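Local coordinates for protein pseudouridylate synthase RPUSD4, mitochondrial (Homo sapiens, PDB 5UBA) that isomerises uridine to pseudouridine in mitochondrial RNAs, including the 16S ribosomal RNA, a modification needed to assemble a functional mitochondrial ribosome, at residues A[97-100]-A[101-105]. Numbering follows the deposited sequence.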
ATOM      1  N   ASP A  97      -8.315 -20.695  12.722  1.00 25.75           N
ATOM      2  CA  ASP A  97      -8.654 -21.420  11.502  1.00 26.46           C
ATOM      3  C   ASP A  97      -9.262 -20.492  10.470  1.00 25.26           C
ATOM      4  O   ASP A  97      -8.981 -20.639   9.276  1.00 23.78           O
ATOM      5  CB  ASP A  97      -9.576 -22.610  11.782  1.00 29.70           C
ATOM      6  CG  ASP A  97      -8.883 -23.705  12.559  1.00 31.05           C
ATOM      7  OD1 ASP A  97      -7.661 -23.917  12.399  1.00 33.73           O
ATOM      8  OD2 ASP A  97      -9.576 -24.364  13.344  1.00 38.91           O
ATOM      9  N   MET A  98     -10.040 -19.512  10.920  1.00 23.77           N
ATOM     10  CA  MET A  98     -10.563 -18.496   9.988  1.00 23.07           C
ATOM     11  C   MET A  98      -9.437 -17.617   9.441  1.00 21.62           C
ATOM     12  O   MET A  98      -9.429 -17.287   8.238  1.00 21.18           O
ATOM     13  CB  MET A  98     -11.639 -17.637  10.662  1.00 25.31           C
ATOM     14  CG  MET A  98     -12.255 -16.570   9.763  1.00 27.49           C
ATOM     15  SD  MET A  98     -12.955 -17.235   8.231  1.00 31.56           S
ATOM     16  CE  MET A  98     -14.213 -18.359   8.844  1.00 31.39           C
ATOM     17  N   ALA A  99      -8.471 -17.249  10.298  1.00 19.32           N
ATOM     18  CA  ALA A  99      -7.275 -16.547   9.835  1.00 19.00           C
ATOM     19  C   ALA A  99      -6.587 -17.339   8.739  1.00 20.31           C
ATOM     20  O   ALA A  99      -6.224 -16.773   7.719  1.00 18.60           O
ATOM     21  CB  ALA A  99      -6.293 -16.271  10.964  1.00 19.53           C
ATOM     22  N   HIS A 100      -6.435 -18.651   8.947  1.00 21.00           N
ATOM     23  CA  HIS A 100      -5.818 -19.494   7.923  1.00 22.25           C
ATOM     24  C   HIS A 100      -6.645 -19.520   6.643  1.00 20.46           C
ATOM     25  O   HIS A 100      -6.072 -19.480   5.550  1.00 22.42           O
ATOM     26  CB  HIS A 100      -5.608 -20.928   8.430  1.00 24.41           C
ATOM     27  CG  HIS A 100      -4.510 -21.045   9.430  1.00 28.24           C
ATOM     28  ND1 HIS A 100      -4.346 -22.162  10.223  1.00 29.62           N
ATOM     29  CD2 HIS A 100      -3.525 -20.184   9.781  1.00 30.53           C
ATOM     30  CE1 HIS A 100      -3.302 -21.983  11.012  1.00 29.93           C
ATOM     31  NE2 HIS A 100      -2.787 -20.792  10.765  1.00 32.03           N
ATOM     32  N   GLN A 101      -7.962 -19.565   6.789  1.00 19.61           N
ATOM     33  CA  GLN A 101      -8.867 -19.552   5.624  1.00 20.90           C
ATOM     34  C   GLN A 101      -8.690 -18.270   4.799  1.00 22.02           C
ATOM     35  O   GLN A 101      -8.536 -18.296   3.562  1.00 20.68           O
ATOM     36  CB  GLN A 101     -10.301 -19.709   6.083  1.00 23.59           C
ATOM     37  CG  GLN A 101     -11.290 -19.951   4.968  1.00 27.30           C
ATOM     38  CD  GLN A 101     -12.708 -20.100   5.480  1.00 29.87           C
ATOM     39  OE1 GLN A 101     -12.935 -20.613   6.581  1.00 34.95           O
ATOM     40  NE2 GLN A 101     -13.667 -19.657   4.689  1.00 33.54           N
ATOM     41  N   VAL A 102      -8.635 -17.142   5.491  1.00 19.75           N
ATOM     42  CA  VAL A 102      -8.446 -15.861   4.813  1.00 18.64           C
ATOM     43  C   VAL A 102      -7.060 -15.749   4.178  1.00 19.44           C
ATOM     44  O   VAL A 102      -6.948 -15.251   3.054  1.00 18.58           O
ATOM     45  CB  VAL A 102      -8.734 -14.670   5.755  1.00 17.53           C
ATOM     46  CG1 VAL A 102      -8.522 -13.345   5.021  1.00 17.47           C
ATOM     47  CG2 VAL A 102     -10.176 -14.747   6.221  1.00 18.31           C
ATOM     48  N   GLN A 103      -6.020 -16.190   4.881  1.00 18.32           N
ATOM     49  CA  GLN A 103      -4.662 -16.247   4.347  1.00 20.31           C
ATOM     50  C   GLN A 103      -4.657 -17.055   3.039  1.00 19.63           C
ATOM     51  O   GLN A 103      -4.020 -16.640   2.072  1.00 20.46           O
ATOM     52  CB  GLN A 103      -3.697 -16.864   5.368  1.00 23.44           C
ATOM     53  CG  GLN A 103      -3.389 -15.985   6.575  1.00 25.65           C
ATOM     54  CD  GLN A 103      -2.869 -16.777   7.767  1.00 29.70           C
ATOM     55  OE1 GLN A 103      -2.266 -17.836   7.596  1.00 35.08           O
ATOM     56  NE2 GLN A 103      -3.094 -16.263   8.979  1.00 33.02           N
ATOM     57  N   GLU A 104      -5.399 -18.165   3.032  1.00 21.17           N
ATOM     58  CA  GLU A 104      -5.473 -19.021   1.831  1.00 20.96           C
ATOM     59  C   GLU A 104      -6.199 -18.315   0.681  1.00 20.54           C
ATOM     60  O   GLU A 104      -5.799 -18.477  -0.473  1.00 20.43           O
ATOM     61  CB  GLU A 104      -6.115 -20.363   2.189  1.00 21.43           C
ATOM     62  CG  GLU A 104      -6.222 -21.407   1.081  1.00 23.03           C
ATOM     63  CD  GLU A 104      -4.900 -21.934   0.578  1.00 24.77           C
ATOM     64  OE1 GLU A 104      -3.801 -21.585   1.081  1.00 25.86           O
ATOM     65  OE2 GLU A 104      -4.970 -22.744  -0.389  1.00 26.77           O
ATOM     66  N   LEU A 105      -7.234 -17.531   0.977  1.00 19.76           N
ATOM     67  CA  LEU A 105      -7.870 -16.702  -0.045  1.00 19.86           C
ATOM     68  C   LEU A 105      -6.875 -15.742  -0.685  1.00 20.65           C
ATOM     69  O   LEU A 105      -6.893 -15.556  -1.923  1.00 20.25           O
ATOM     70  CB  LEU A 105      -9.072 -15.942   0.512  1.00 19.19           C
ATOM     71  CG  LEU A 105     -10.279 -16.751   0.998  1.00 20.37           C
ATOM     72  CD1 LEU A 105     -11.340 -15.885   1.635  1.00 20.95           C
ATOM     73  CD2 LEU A 105     -10.863 -17.572  -0.149  1.00 21.14           C
TER
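Met-98 and Gln-101 meet one turn apart on the alpha-helix 96-107, within the RluA-type pseudouridine synthase domain and away from its annotated sites. The framework is a run of i to i+4 backbone bonds. Gln-101 N donates to Asp-97 O, Val-102 N to Met-98 O at 2.9 Å, Gln-103 N to Ala-99 O, and Glu-104 N to His-100 O. The bond from Gln-103 N is nearly straight, 168° at the hydrogen.

The one apolar pair is Met-98 SD with Val-102 CG2, 4.2 Å apart; Val-102, buried and beta-branched, also packs on Cys-79. The flexible thioether of Met-98 bends at chi2 and chi3, which folds its end back over the Gln-101 amide, where CE makes van der Waals contact with the amide oxygen OE1 at 3.4 Å. Small Ala-99 suits its buried position beside Gln-103: its CB is 3.8 Å from Gln-103 NE2.

Each glutamine combines an aliphatic stem with an amide that reaches a backbone carbonyl of another part of the fold. Gln-101 stretches outward from the helix, while the stem of Gln-103 runs back along it, CG 3.2 Å from Ala-99 O. Gln-101 gives NE2 to Leu-262 O; Gln-103 gives NE2 to Leu-78 O, tying the helix to the strand 77-78. Glu-104, on the exposed face, instead pairs with Arg-107 in a salt bridge one turn on.

His-100 lies on the exposed side of the helix, where a polar ring can stay at the surface. It and Gln-103 run side by side in the same direction, their ring and amide planes 70° apart. In both, CG stands opposite the carbonyl carbon, which helps them point the same way, and Gln-103 OE1 approaches the edge of the imidazole near its plane, 3.4 Å from His-100 CD2.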